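PDB 7K4O: carboxylic ester hydrolase from Aspergillus niger, which hydrolyses ester bonds as a tannin acyl hydrolase of the serine esterase class, probably releasing gallic acid from tannins. Local coordinates for residues V74-W79 / G118-G123; Y98-G103 / Y148-K153; N88-T93 / E157-G162; Q26-D31 / Y64-I69. All coordinates share one frame; numbering follows the deposited sequence. Where two conformers were deposited one is given.

Contact 1: residues V74-W79 / G118-G123; sequences VLLEIW and GMTDGG
Gly118 faces Ile78 across an antiparallel pairing of strands 74-81 and 115-120 as a non-hydrogen-bonded pair, their CA atoms 4.2 Å apart. Glycine suits this close approach, with Ile78 CG1 4.1 Å from Gly118 CA. Met119 and Glu77 form the hydrogen-bonded pair: Met119 N gives to Glu77 O at 2.9 Å, and Met119 O receives Glu77 N. With CG in the crowded position between backbone N and carbonyl carbon (chi1 69°) and the rest extended, Met119 runs alongside Glu77, resting CE on Glu77 CD at 3.7 Å. The carboxylate is steadied from its own strand, since Glu77 OE1 takes Trp79 NE1 on its anti lone pair. Thr120 lies on the other face, where its OG1 meets Leu76 CD2 at 3.6 Å and accepts Gly122 N in an ST turn. Asp121 N returns to Leu75 O, but OD1 of Asp121 then takes over the acceptor's part, gripping Leu75 N at 2.9 Å along a nearly straight bond (174°). It also accepts Gly123 N, closing an Asx turn. The positive phi angles of Gly122 and Gly123 suit glycine, and Val74 CG2 packs on Gly123. With OD2 bonded to Gly126 N, the Asp121 carboxylate collects three backbone N-H groups, which would be expected to favour its ionised form while the chain leaves the sheet.

Contact 2: residues Y98-G103 / Y148-K153; sequences YAINSG and YMFAYK
Phe150 holds CG anti to its backbone N (chi1 -174°), which carries the phenyl ring off the helix and in among residues 98-100. Ile100 answers with CG1 anti to its own N (chi1 -163°) and an extended tip, so that CD1 reaches the helix backbone, 3.9 Å from Met149 O and close to Phe150 CA. The far end of the phenyl ring is set against main chain: CE1 of Phe150 stands 3.7 Å from Tyr98 O, and CZ of Phe150 is 4.0 Å from Tyr98 CA. Tyr98 adds CD2, which lies 4.1 Å from Phe150 CE2, the two side chains crossing at about a right angle. At the phenyl edge, near the ring plane, sit Ile100 CB and Ala99 O. A flat, rigid phenyl suits this slot between loop backbone and aromatic neighbour, while branched isoleucine can touch both the phenyl edge, with CB, and the helix backbone, with CD1. The helix makes a wider pi-type turn here, Tyr148 O accepting from both Tyr152 N and Lys153 N. Arg190 of helix 187-196 makes a cation-pi contact with Phe150 and binds the carbonyls of Phe150 and Ala151. The loop is braced too, by an Asx turn from Asn101 OD1 to Gly103 N. It follows directly on Gly96 and Gly97, which line the gallic acid pocket, in a region that in many alpha/beta hydrolases shapes the oxyanion hole. No hydrogen bond joins the segments, so the contact rests on van der Waals packing against ring, alkyl and carbonyl groups, with Tyr98 close to that pocket.

Contact 3: residues N88-T93 / E157-G162; sequences NRWLST and ELSLIG
Strand 89-93 packs against helix 144-169 in a buried layer contact between the central sheet and one of its covering helices. The short axes run roughly antiparallel (156°) and approach to 9.3 Å. Trp90 spans most of that gap, its CG anti to the backbone N (chi1 166°) so that the indole projects at the helix. The six-membered part of the ring lies against Gly162, with the glycine carbonyl carbon over one face toward the rim and Trp90 CH2 3.5 Å from Gly162 CA. Having no CB in the space that Trp90 CH2 takes up, Gly162 lets the indole come this close to the helix backbone. Leu158 meets the ring differently: its CD1 lies in plane at the edge, 3.9 Å from Trp90 CZ2. The topology is a beta-alpha-beta crossover of the alpha/beta hydrolase sheet, in which helix 144-169 links strand 115-120 to strand 179-185 and so passes over strand 89-93, which lies between them. Indole rotation is fixed by a bond from Trp90 NE1 to Ser92 OG at 2.9 Å, with the oxygen near the ring plane. Serine is short enough to set its hydroxyl before the indole N-H and still point toward the helix. There Ser92 OG and Ser159 OG are 3.1 Å apart, and a water bridges them, bonded to Ser92 OG at 2.7 Å and donating to Ser159 OG at 3.0 Å. Ser159 OG has its strongest partner in Glu202 OE2, and the indole of Trp203 makes weak bonds to both serine hydroxyls.

Contact 4: residues Q26-D31 / Y64-I69; sequences QGITID and YSHDGI
Thr29 is the polar centre of this pairing, with its amide, carbonyl and hydroxyl all engaged. Its N gives to Ser65 O at 3.0 Å, almost along the C=O axis, and its O takes Ser65 N at 2.9 Å. Thr29 O accepts a second bond from a water that also sits 2.8 Å from Ser65 OG. The hydroxyl, OG1 of Thr29, donates to the syn lone pair of Asp67 OD1 at 2.7 Å, the two side chains meeting at about a right angle. Asp67 N in turn binds Gly27 O at 2.8 Å, from above the carbonyl plane, so Asp67 grips the neighbouring strand through both backbone and side chain. Gly27 N is taken by Glu23 OE1 and Ile30 N by Ser22 OG, while Thr29 OG1 has a weak second bond to Glu23 OE2. These bonds join the open end of the beta hairpin made by strands 28-47 and 50-66, at the outer margin of the central sheet. Beyond it the chain reverses in a type II turn from His66 to Ile69, where Gly68 accommodates a phi of 91°; Gly27 likewise adopts a positive phi. On the inward face, Ile28 sets CG2 3.7 Å from Tyr64 CD1 and CD1 3.6 Å from His66 CD2, running alongside the imidazole. Tyr64 OH bonds Glu157 OE1, while His66 gives one nitrogen, NE2, to Glu157 OE2 and the other, ND1, to Asp72 OD2, an environment that may favour a protonated imidazole. On the outer side Asp67 OD2 lies close to Glu23 OE2, a pair of like charges that could raise the pKa of either.

Overall arrangement
Contacts 1, 3 and 4 share one sheet: Val74 N bonds Tyr64 O at 2.8 Å, joining contact 4 to contact 1, and Gly118 N bonds Leu91 O at 2.9 Å, joining contact 1 to contact 3. Helix 144-169 serves contacts 2 and 3, and its Ile161 CD1 packs 3.7 Å from Tyr64 CE2 of contact 4. Asn101 ND2, 3.2 Å from Thr120 O, ties the loop of contact 2 to contact 1. Contact 2 lies close to the gallic acid, its Tyr98 side chain about 5 Å from the ligand, whose pocket includes Ser186, probably the nucleophile. Contact 1 instead nears a glycan, about 4 Å from the Glu77 side chain.

Contact 1: residues V74-W79 / G118-G123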
loop_
_atom_site.group_PDB
_atom_site.type_symbol
_atom_site.label_atom_id
_atom_site.label_comp_id
_atom_site.label_asym_id
_atom_site.label_seq_id
_atom_site.Cartn_x
_atom_site.Cartn_y
_atom_site.Cartn_z
ATOM N N VAL A 74 -11.816 18.663 11.732
ATOM C CA VAL A 74 -10.977 18.047 10.700
ATOM C C VAL A 74 -10.079 19.163 10.130
ATOM O O VAL A 74 -10.571 20.269 9.891
ATOM C CB VAL A 74 -11.838 17.416 9.602
ATOM C CG1 VAL A 74 -10.959 16.714 8.593
ATOM C CG2 VAL A 74 -12.896 16.451 10.167
ATOM N N LEU A 75 -8.816 18.883 9.954
ATOM C CA LEU A 75 -7.870 19.807 9.299
ATOM C C LEU A 75 -7.545 19.242 7.902
ATOM O O LEU A 75 -7.204 18.078 7.740
ATOM C CB LEU A 75 -6.583 19.934 10.105
ATOM C CG LEU A 75 -6.798 20.387 11.535
ATOM C CD1 LEU A 75 -5.502 20.412 12.289
ATOM C CD2 LEU A 75 -7.482 21.732 11.587
ATOM N N LEU A 76 -7.499 20.143 6.930
ATOM C CA LEU A 76 -6.955 19.837 5.607
ATOM C C LEU A 76 -5.710 20.688 5.372
ATOM O O LEU A 76 -5.633 21.835 5.852
ATOM C CB LEU A 76 -7.998 20.137 4.528
ATOM C CG LEU A 76 -9.321 19.389 4.618
ATOM C CD1 LEU A 76 -10.170 19.715 3.411
ATOM C CD2 LEU A 76 -9.114 17.882 4.733
ATOM N N GLU A 77 -4.785 20.121 4.641
ATOM C CA GLU A 77 -3.601 20.864 4.173
ATOM C C GLU A 77 -3.537 20.657 2.664
ATOM O O GLU A 77 -3.519 19.518 2.218
ATOM C CB GLU A 77 -2.303 20.416 4.852
ATOM C CG GLU A 77 -1.064 21.174 4.343
ATOM C CD GLU A 77 0.150 21.054 5.268
ATOM O OE1 GLU A 77 1.276 20.919 4.783
ATOM O OE2 GLU A 77 -0.087 20.965 6.516
ATOM N N ILE A 78 -3.453 21.766 1.925
ATOM C CA ILE A 78 -3.476 21.723 0.450
ATOM C C ILE A 78 -2.332 22.622 -0.023
ATOM O O ILE A 78 -2.241 23.751 0.448
ATOM C CB ILE A 78 -4.855 22.202 -0.072
ATOM C CG1 ILE A 78 -5.969 21.211 0.354
ATOM C CG2 ILE A 78 -4.845 22.344 -1.593
ATOM C CD1 ILE A 78 -7.369 21.700 0.053
ATOM N N TRP A 79 -1.518 22.092 -0.897
ATOM C CA TRP A 79 -0.446 22.888 -1.536
ATOM C C TRP A 79 -0.923 23.294 -2.926
ATOM O O TRP A 79 -1.174 22.408 -3.743
ATOM C CB TRP A 79 0.831 22.115 -1.585
ATOM C CG TRP A 79 1.456 21.795 -0.259
ATOM C CD1 TRP A 79 0.977 22.053 1.000
ATOM C CD2 TRP A 79 2.703 21.118 -0.086
ATOM N NE1 TRP A 79 1.861 21.569 1.940
ATOM C CE2 TRP A 79 2.902 20.950 1.306
ATOM C CE3 TRP A 79 3.644 20.593 -0.960
ATOM C CZ2 TRP A 79 4.044 20.334 1.813
ATOM C CZ3 TRP A 79 4.765 19.956 -0.467
ATOM C CH2 TRP A 79 4.956 19.819 0.914
ATOM N N GLY A 118 -3.532 17.627 -1.878
ATOM C CA GLY A 118 -4.167 17.675 -0.557
ATOM C C GLY A 118 -3.951 16.461 0.316
ATOM O O GLY A 118 -3.746 15.335 -0.161
ATOM N N MET A 119 -4.050 16.720 1.618
ATOM C CA MET A 119 -4.111 15.652 2.630
ATOM C C MET A 119 -5.045 16.074 3.755
ATOM O O MET A 119 -5.368 17.262 3.920
ATOM C CB MET A 119 -2.713 15.360 3.174
ATOM C CG MET A 119 -2.152 16.477 4.017
ATOM S SD MET A 119 -0.400 15.990 4.416
ATOM C CE MET A 119 -0.007 17.318 5.519
ATOM N N THR A 120 -5.446 15.089 4.546
ATOM C CA THR A 120 -6.348 15.310 5.682
ATOM C C THR A 120 -5.705 14.788 6.973
ATOM O O THR A 120 -4.868 13.876 6.953
ATOM C CB THR A 120 -7.686 14.594 5.435
ATOM O OG1 THR A 120 -8.571 14.799 6.539
ATOM C CG2 THR A 120 -7.557 13.124 5.153
ATOM N N ASP A 121 -6.170 15.333 8.074
ATOM C CA ASP A 121 -5.853 14.750 9.395
ATOM C C ASP A 121 -6.941 13.780 9.844
ATOM O O ASP A 121 -6.806 13.243 10.929
ATOM C CB ASP A 121 -5.585 15.797 10.465
ATOM C CG ASP A 121 -6.771 16.311 11.227
ATOM O OD1 ASP A 121 -7.927 16.234 10.732
ATOM O OD2 ASP A 121 -6.521 16.859 12.355
ATOM N N GLY A 122 -8.020 13.615 9.072
ATOM C CA GLY A 122 -9.022 12.592 9.406
ATOM C C GLY A 122 -9.917 12.932 10.563
ATOM O O GLY A 122 -10.791 12.077 10.908
ATOM N N GLY A 123 -9.773 14.106 11.163
ATOM C CA GLY A 123 -10.459 14.460 12.416
ATOM C C GLY A 123 -9.726 13.958 13.649
ATOM O O GLY A 123 -10.331 14.017 14.738
#

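Contact 2: residues Y98-G103 / Y148-K153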
loop_
_atom_site.group_PDB
_atom_site.type_symbol
_atom_site.label_atom_id
_atom_site.label_comp_id
_atom_site.label_asym_id
_atom_site.label_seq_id
_atom_site.Cartn_x
_atom_site.Cartn_y
_atom_site.Cartn_z
ATOM N N TYR A 98 -1.321 3.500 10.783
ATOM C CA TYR A 98 -2.662 3.993 11.164
ATOM C C TYR A 98 -2.784 5.487 10.915
ATOM O O TYR A 98 -3.752 6.067 11.373
ATOM C CB TYR A 98 -2.983 3.601 12.615
ATOM C CG TYR A 98 -3.453 2.176 12.765
ATOM C CD1 TYR A 98 -2.546 1.121 12.859
ATOM C CD2 TYR A 98 -4.802 1.864 12.707
ATOM C CE1 TYR A 98 -2.965 -0.205 12.942
ATOM C CE2 TYR A 98 -5.235 0.546 12.797
ATOM C CZ TYR A 98 -4.325 -0.489 12.936
ATOM O OH TYR A 98 -4.776 -1.791 12.985
ATOM N N ALA A 99 -1.853 6.088 10.183
ATOM C CA ALA A 99 -1.926 7.500 9.755
ATOM C C ALA A 99 -2.691 7.584 8.437
ATOM O O ALA A 99 -2.614 6.666 7.633
ATOM C CB ALA A 99 -0.550 8.124 9.571
ATOM N N ILE A 100 -3.430 8.667 8.292
ATOM C CA ILE A 100 -4.260 8.905 7.077
ATOM C C ILE A 100 -3.559 9.953 6.193
ATOM O O ILE A 100 -4.057 10.199 5.052
ATOM C CB ILE A 100 -5.664 9.351 7.474
ATOM C CG1 ILE A 100 -6.626 9.193 6.296
ATOM C CG2 ILE A 100 -5.685 10.753 8.080
ATOM C CD1 ILE A 100 -8.077 9.353 6.691
ATOM N N ASN A 101 -2.439 10.494 6.636
ATOM C CA ASN A 101 -1.616 11.405 5.788
ATOM C C ASN A 101 -0.147 10.996 5.921
ATOM O O ASN A 101 0.218 10.206 6.843
ATOM C CB ASN A 101 -1.814 12.854 6.182
ATOM C CG ASN A 101 -1.248 13.146 7.566
ATOM O OD1 ASN A 101 -0.029 13.299 7.710
ATOM N ND2 ASN A 101 -2.142 13.235 8.553
ATOM N N SER A 102 0.695 11.487 5.006
ATOM C CA SER A 102 2.122 11.129 4.977
ATOM C C SER A 102 2.958 12.393 5.254
ATOM O O SER A 102 4.075 12.492 4.710
ATOM C CB SER A 102 2.470 10.457 3.719
ATOM O OG SER A 102 1.923 9.154 3.622
ATOM N N GLY A 103 2.433 13.348 6.008
ATOM C CA GLY A 103 3.127 14.617 6.294
ATOM C C GLY A 103 3.522 15.358 5.032
ATOM O O GLY A 103 2.662 15.594 4.149
ATOM N N TYR A 148 -15.224 5.352 10.562
ATOM C CA TYR A 148 -15.772 5.705 9.228
ATOM C C TYR A 148 -14.856 6.736 8.534
ATOM O O TYR A 148 -14.672 6.614 7.284
ATOM C CB TYR A 148 -17.216 6.206 9.325
ATOM C CG TYR A 148 -18.199 5.065 9.255
ATOM C CD1 TYR A 148 -18.417 4.249 10.366
ATOM C CD2 TYR A 148 -18.951 4.807 8.124
ATOM C CE1 TYR A 148 -19.320 3.194 10.304
ATOM C CE2 TYR A 148 -19.841 3.737 8.038
ATOM C CZ TYR A 148 -20.043 2.934 9.157
ATOM O OH TYR A 148 -20.951 1.908 9.134
ATOM N N MET A 149 -14.383 7.744 9.258
ATOM C CA MET A 149 -13.470 8.737 8.654
ATOM C C MET A 149 -12.181 8.043 8.139
ATOM O O MET A 149 -11.784 8.280 6.985
ATOM C CB MET A 149 -13.126 9.788 9.692
ATOM C CG MET A 149 -14.239 10.798 9.903
ATOM S SD MET A 149 -14.520 11.852 8.425
ATOM C CE MET A 149 -13.226 13.060 8.715
ATOM N N PHE A 150 -11.570 7.153 8.912
ATOM C CA PHE A 150 -10.373 6.416 8.468
ATOM C C PHE A 150 -10.713 5.504 7.298
ATOM O O PHE A 150 -9.957 5.425 6.311
ATOM C CB PHE A 150 -9.800 5.616 9.639
ATOM C CG PHE A 150 -8.491 4.911 9.403
ATOM C CD1 PHE A 150 -7.371 5.593 8.950
ATOM C CD2 PHE A 150 -8.357 3.566 9.673
ATOM C CE1 PHE A 150 -6.161 4.943 8.787
ATOM C CE2 PHE A 150 -7.150 2.898 9.463
ATOM C CZ PHE A 150 -6.051 3.596 9.078
ATOM N N ALA A 151 -11.838 4.786 7.378
ATOM C CA ALA A 151 -12.255 3.797 6.374
ATOM C C ALA A 151 -12.374 4.455 5.000
ATOM O O ALA A 151 -11.823 3.874 4.064
ATOM C CB ALA A 151 -13.545 3.116 6.758
ATOM N N TYR A 152 -13.172 5.512 4.898
ATOM C CA TYR A 152 -13.456 6.106 3.570
ATOM C C TYR A 152 -14.003 7.518 3.638
ATOM O O TYR A 152 -13.974 8.196 2.592
ATOM C CB TYR A 152 -14.419 5.212 2.778
ATOM C CG TYR A 152 -15.831 5.139 3.298
ATOM C CD1 TYR A 152 -16.771 6.092 2.956
ATOM C CD2 TYR A 152 -16.241 4.093 4.146
ATOM C CE1 TYR A 152 -18.083 6.007 3.418
ATOM C CE2 TYR A 152 -17.547 3.987 4.595
ATOM C CZ TYR A 152 -18.467 4.943 4.231
ATOM O OH TYR A 152 -19.770 4.863 4.688
ATOM N N LYS A 153 -14.517 7.989 4.752
ATOM C CA LYS A 153 -15.290 9.245 4.682
ATOM C C LYS A 153 -14.336 10.433 4.572
ATOM O O LYS A 153 -14.693 11.451 3.902
ATOM C CB LYS A 153 -16.233 9.376 5.887
ATOM C CG LYS A 153 -17.194 10.531 5.808
ATOM C CD LYS A 153 -18.395 10.386 6.795
ATOM C CE LYS A 153 -17.956 10.446 8.249
ATOM N NZ LYS A 153 -19.125 10.542 9.157
#

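Contact 3: residues N88-T93 / E157-G162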
loop_
_atom_site.group_PDB
_atom_site.type_symbol
_atom_site.label_atom_id
_atom_site.label_comp_id
_atom_site.label_asym_id
_atom_site.label_seq_id
_atom_site.Cartn_x
_atom_site.Cartn_y
_atom_site.Cartn_z
ATOM N N ASN A 88 -4.501 22.312 -14.202
ATOM C CA ASN A 88 -5.878 21.782 -14.182
ATOM C C ASN A 88 -5.822 20.348 -13.618
ATOM O O ASN A 88 -6.525 19.452 -14.125
ATOM C CB ASN A 88 -6.597 21.827 -15.546
ATOM C CG ASN A 88 -6.932 23.237 -15.980
ATOM O OD1 ASN A 88 -6.535 24.202 -15.320
ATOM N ND2 ASN A 88 -7.809 23.348 -16.972
ATOM N N ARG A 89 -5.092 20.177 -12.504
ATOM C CA ARG A 89 -4.967 18.870 -11.851
ATOM C C ARG A 89 -5.215 19.032 -10.358
ATOM O O ARG A 89 -4.809 20.036 -9.761
ATOM C CB ARG A 89 -3.606 18.234 -12.137
ATOM C CG ARG A 89 -3.385 17.928 -13.619
ATOM C CD ARG A 89 -1.963 17.398 -13.903
ATOM N NE ARG A 89 -1.807 17.212 -15.345
ATOM C CZ ARG A 89 -0.800 17.666 -16.074
ATOM N NH1 ARG A 89 0.222 18.272 -15.499
ATOM N NH2 ARG A 89 -0.858 17.545 -17.404
ATOM N N TRP A 90 -5.765 17.961 -9.791
ATOM C CA TRP A 90 -5.922 17.760 -8.332
ATOM C C TRP A 90 -5.215 16.438 -7.998
ATOM O O TRP A 90 -5.438 15.456 -8.722
ATOM C CB TRP A 90 -7.412 17.715 -7.945
ATOM C CG TRP A 90 -7.615 17.194 -6.558
ATOM C CD1 TRP A 90 -7.915 15.911 -6.202
ATOM C CD2 TRP A 90 -7.446 17.915 -5.325
ATOM N NE1 TRP A 90 -7.975 15.796 -4.815
ATOM C CE2 TRP A 90 -7.661 17.001 -4.263
ATOM C CE3 TRP A 90 -7.109 19.230 -5.005
ATOM C CZ2 TRP A 90 -7.579 17.368 -2.926
ATOM C CZ3 TRP A 90 -6.984 19.597 -3.674
ATOM C CH2 TRP A 90 -7.193 18.670 -2.638
ATOM N N LEU A 91 -4.483 16.393 -6.906
ATOM C CA LEU A 91 -3.935 15.143 -6.374
ATOM C C LEU A 91 -4.348 14.993 -4.899
ATOM O O LEU A 91 -3.903 15.803 -4.044
ATOM C CB LEU A 91 -2.410 15.108 -6.475
ATOM C CG LEU A 91 -1.809 13.817 -5.940
ATOM C CD1 LEU A 91 -2.188 12.656 -6.796
ATOM C CD2 LEU A 91 -0.272 13.908 -5.810
ATOM N N SER A 92 -5.113 13.943 -4.623
ATOM C CA SER A 92 -5.310 13.452 -3.237
ATOM C C SER A 92 -4.116 12.574 -2.853
ATOM O O SER A 92 -3.664 11.789 -3.642
ATOM C CB SER A 92 -6.629 12.656 -3.118
ATOM O OG SER A 92 -7.757 13.498 -3.111
ATOM N N THR A 93 -3.699 12.638 -1.586
ATOM C CA THR A 93 -2.611 11.840 -1.009
ATOM C C THR A 93 -3.119 11.277 0.320
ATOM O O THR A 93 -4.065 11.824 0.893
ATOM C CB THR A 93 -1.323 12.648 -0.790
ATOM O OG1 THR A 93 -1.564 13.595 0.255
ATOM C CG2 THR A 93 -0.888 13.359 -2.061
ATOM N N GLU A 157 -14.480 13.555 1.674
ATOM C CA GLU A 157 -14.618 14.977 2.045
ATOM C C GLU A 157 -13.436 15.786 1.482
ATOM O O GLU A 157 -13.663 16.895 0.964
ATOM C CB GLU A 157 -14.744 15.083 3.552
ATOM C CG GLU A 157 -16.070 14.556 4.085
ATOM C CD GLU A 157 -16.175 14.323 5.590
ATOM O OE1 GLU A 157 -15.197 14.625 6.326
ATOM O OE2 GLU A 157 -17.263 13.851 6.015
ATOM N N LEU A 158 -12.224 15.267 1.640
ATOM C CA LEU A 158 -11.011 15.936 1.122
ATOM C C LEU A 158 -11.175 16.181 -0.384
ATOM O O LEU A 158 -10.881 17.298 -0.852
ATOM C CB LEU A 158 -9.756 15.132 1.441
ATOM C CG LEU A 158 -8.453 15.543 0.713
ATOM C CD1 LEU A 158 -8.082 16.993 0.952
ATOM C CD2 LEU A 158 -7.341 14.582 1.059
ATOM N N SER A 159 -11.555 15.167 -1.140
ATOM C CA SER A 159 -11.684 15.363 -2.604
ATOM C C SER A 159 -12.772 16.381 -2.895
ATOM O O SER A 159 -12.550 17.289 -3.759
ATOM C CB SER A 159 -11.938 14.068 -3.304
ATOM O OG SER A 159 -10.805 13.236 -3.213
ATOM N N LEU A 160 -13.947 16.274 -2.273
ATOM C CA LEU A 160 -15.048 17.212 -2.603
ATOM C C LEU A 160 -14.611 18.636 -2.284
ATOM O O LEU A 160 -14.809 19.531 -3.110
ATOM C CB LEU A 160 -16.297 16.836 -1.830
ATOM C CG LEU A 160 -16.992 15.580 -2.327
ATOM C CD1 LEU A 160 -18.046 15.103 -1.325
ATOM C CD2 LEU A 160 -17.653 15.853 -3.663
ATOM N N ILE A 161 -14.060 18.865 -1.096
ATOM C CA ILE A 161 -13.676 20.240 -0.666
ATOM C C ILE A 161 -12.485 20.748 -1.496
ATOM O O ILE A 161 -12.530 21.918 -1.973
ATOM C CB ILE A 161 -13.372 20.284 0.830
ATOM C CG1 ILE A 161 -14.623 20.000 1.622
ATOM C CG2 ILE A 161 -12.736 21.607 1.187
ATOM C CD1 ILE A 161 -14.338 19.666 3.083
ATOM N N GLY A 162 -11.460 19.938 -1.651
ATOM C CA GLY A 162 -10.221 20.328 -2.340
ATOM C C GLY A 162 -10.452 20.634 -3.805
ATOM O O GLY A 162 -9.939 21.631 -4.320
HETATM O O HOH W 1 -9.011 12.194 -1.098
#

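Contact 4: residues Q26-D31 / Y64-I69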
loop_
_atom_site.group_PDB
_atom_site.type_symbol
_atom_site.label_atom_id
_atom_site.label_comp_id
_atom_site.label_asym_id
_atom_site.label_seq_id
_atom_site.Cartn_x
_atom_site.Cartn_y
_atom_site.Cartn_z
ATOM N N GLN A 26 -23.999 18.690 2.740
ATOM C CA GLN A 26 -24.885 18.858 3.909
ATOM C C GLN A 26 -24.248 18.134 5.098
ATOM O O GLN A 26 -23.851 16.958 4.951
ATOM C CB GLN A 26 -26.282 18.318 3.611
ATOM C CG GLN A 26 -27.257 18.666 4.710
ATOM C CD GLN A 26 -28.675 18.315 4.351
ATOM O OE1 GLN A 26 -28.944 17.246 3.828
ATOM N NE2 GLN A 26 -29.569 19.263 4.569
ATOM N N GLY A 27 -24.184 18.795 6.247
ATOM C CA GLY A 27 -23.571 18.254 7.468
ATOM C C GLY A 27 -22.151 18.707 7.678
ATOM O O GLY A 27 -21.556 18.331 8.681
ATOM N N ILE A 28 -21.589 19.466 6.742
ATOM C CA ILE A 28 -20.211 20.006 6.855
ATOM C C ILE A 28 -20.245 21.532 7.023
ATOM O O ILE A 28 -20.759 22.213 6.150
ATOM C CB ILE A 28 -19.356 19.636 5.632
ATOM C CG1 ILE A 28 -19.221 18.125 5.434
ATOM C CG2 ILE A 28 -17.978 20.287 5.738
ATOM C CD1 ILE A 28 -18.579 17.477 6.580
ATOM N N THR A 29 -19.660 22.015 8.098
ATOM C CA THR A 29 -19.432 23.462 8.345
ATOM C C THR A 29 -17.951 23.751 8.190
ATOM O O THR A 29 -17.119 23.177 8.921
ATOM C CB THR A 29 -20.002 23.873 9.703
ATOM O OG1 THR A 29 -21.413 23.686 9.682
ATOM C CG2 THR A 29 -19.707 25.344 9.975
ATOM N N ILE A 30 -17.627 24.700 7.307
ATOM C CA ILE A 30 -16.211 25.063 7.078
ATOM C C ILE A 30 -15.895 26.335 7.875
ATOM O O ILE A 30 -16.701 27.249 7.807
ATOM C CB ILE A 30 -15.939 25.239 5.578
ATOM C CG1 ILE A 30 -16.067 23.867 4.902
ATOM C CG2 ILE A 30 -14.549 25.831 5.379
ATOM C CD1 ILE A 30 -16.039 23.885 3.448
ATOM N N ASP A 31 -14.797 26.329 8.617
ATOM C CA ASP A 31 -14.394 27.494 9.462
ATOM C C ASP A 31 -13.492 28.429 8.629
ATOM O O ASP A 31 -12.282 28.205 8.568
ATOM C CB ASP A 31 -13.658 27.042 10.711
ATOM C CG ASP A 31 -13.313 28.188 11.650
ATOM O OD1 ASP A 31 -13.657 29.321 11.323
ATOM O OD2 ASP A 31 -12.743 27.906 12.693
ATOM N N TYR A 64 -12.639 22.170 9.267
ATOM C CA TYR A 64 -14.094 22.027 9.129
ATOM C C TYR A 64 -14.603 21.092 10.232
ATOM O O TYR A 64 -13.808 20.467 10.916
ATOM C CB TYR A 64 -14.495 21.572 7.733
ATOM C CG TYR A 64 -14.147 20.160 7.347
ATOM C CD1 TYR A 64 -15.009 19.109 7.615
ATOM C CD2 TYR A 64 -12.991 19.867 6.667
ATOM C CE1 TYR A 64 -14.726 17.820 7.190
ATOM C CE2 TYR A 64 -12.673 18.586 6.256
ATOM C CZ TYR A 64 -13.545 17.548 6.502
ATOM O OH TYR A 64 -13.243 16.288 6.068
ATOM N N SER A 65 -15.915 21.016 10.360
ATOM C CA SER A 65 -16.528 20.136 11.370
ATOM C C SER A 65 -17.786 19.476 10.822
ATOM O O SER A 65 -18.410 20.003 9.893
ATOM C CB SER A 65 -16.802 20.885 12.628
ATOM O OG SER A 65 -17.697 21.950 12.423
ATOM N N HIS A 66 -18.134 18.322 11.404
ATOM C CA HIS A 66 -19.373 17.603 11.099
ATOM C C HIS A 66 -20.454 18.128 12.032
ATOM O O HIS A 66 -20.291 17.999 13.259
ATOM C CB HIS A 66 -19.210 16.105 11.284
ATOM C CG HIS A 66 -18.268 15.488 10.313
ATOM N ND1 HIS A 66 -16.930 15.468 10.528
ATOM C CD2 HIS A 66 -18.475 14.878 9.129
ATOM C CE1 HIS A 66 -16.334 14.852 9.477
ATOM N NE2 HIS A 66 -17.268 14.513 8.606
ATOM N N ASP A 67 -21.514 18.613 11.448
ATOM C CA ASP A 67 -22.692 19.108 12.201
ATOM C C ASP A 67 -23.167 18.000 13.152
ATOM O O ASP A 67 -23.316 16.877 12.740
ATOM C CB ASP A 67 -23.787 19.546 11.268
ATOM C CG ASP A 67 -23.391 20.691 10.338
ATOM O OD1 ASP A 67 -22.311 21.300 10.593
ATOM O OD2 ASP A 67 -24.131 20.893 9.331
ATOM N N GLY A 68 -23.415 18.361 14.401
ATOM C CA GLY A 68 -24.050 17.418 15.360
ATOM C C GLY A 68 -23.030 16.614 16.132
ATOM O O GLY A 68 -23.452 15.897 17.072
ATOM N N ILE A 69 -21.732 16.626 15.761
ATOM C CA ILE A 69 -20.687 15.868 16.494
ATOM C C ILE A 69 -19.959 16.830 17.424
ATOM O O ILE A 69 -19.142 17.656 16.995
ATOM C CB ILE A 69 -19.727 15.092 15.584
ATOM C CG1 ILE A 69 -20.472 14.249 14.550
ATOM C CG2 ILE A 69 -18.753 14.310 16.425
ATOM C CD1 ILE A 69 -19.602 13.373 13.658
HETATM O O HOH W 2 -16.306 24.301 11.626
#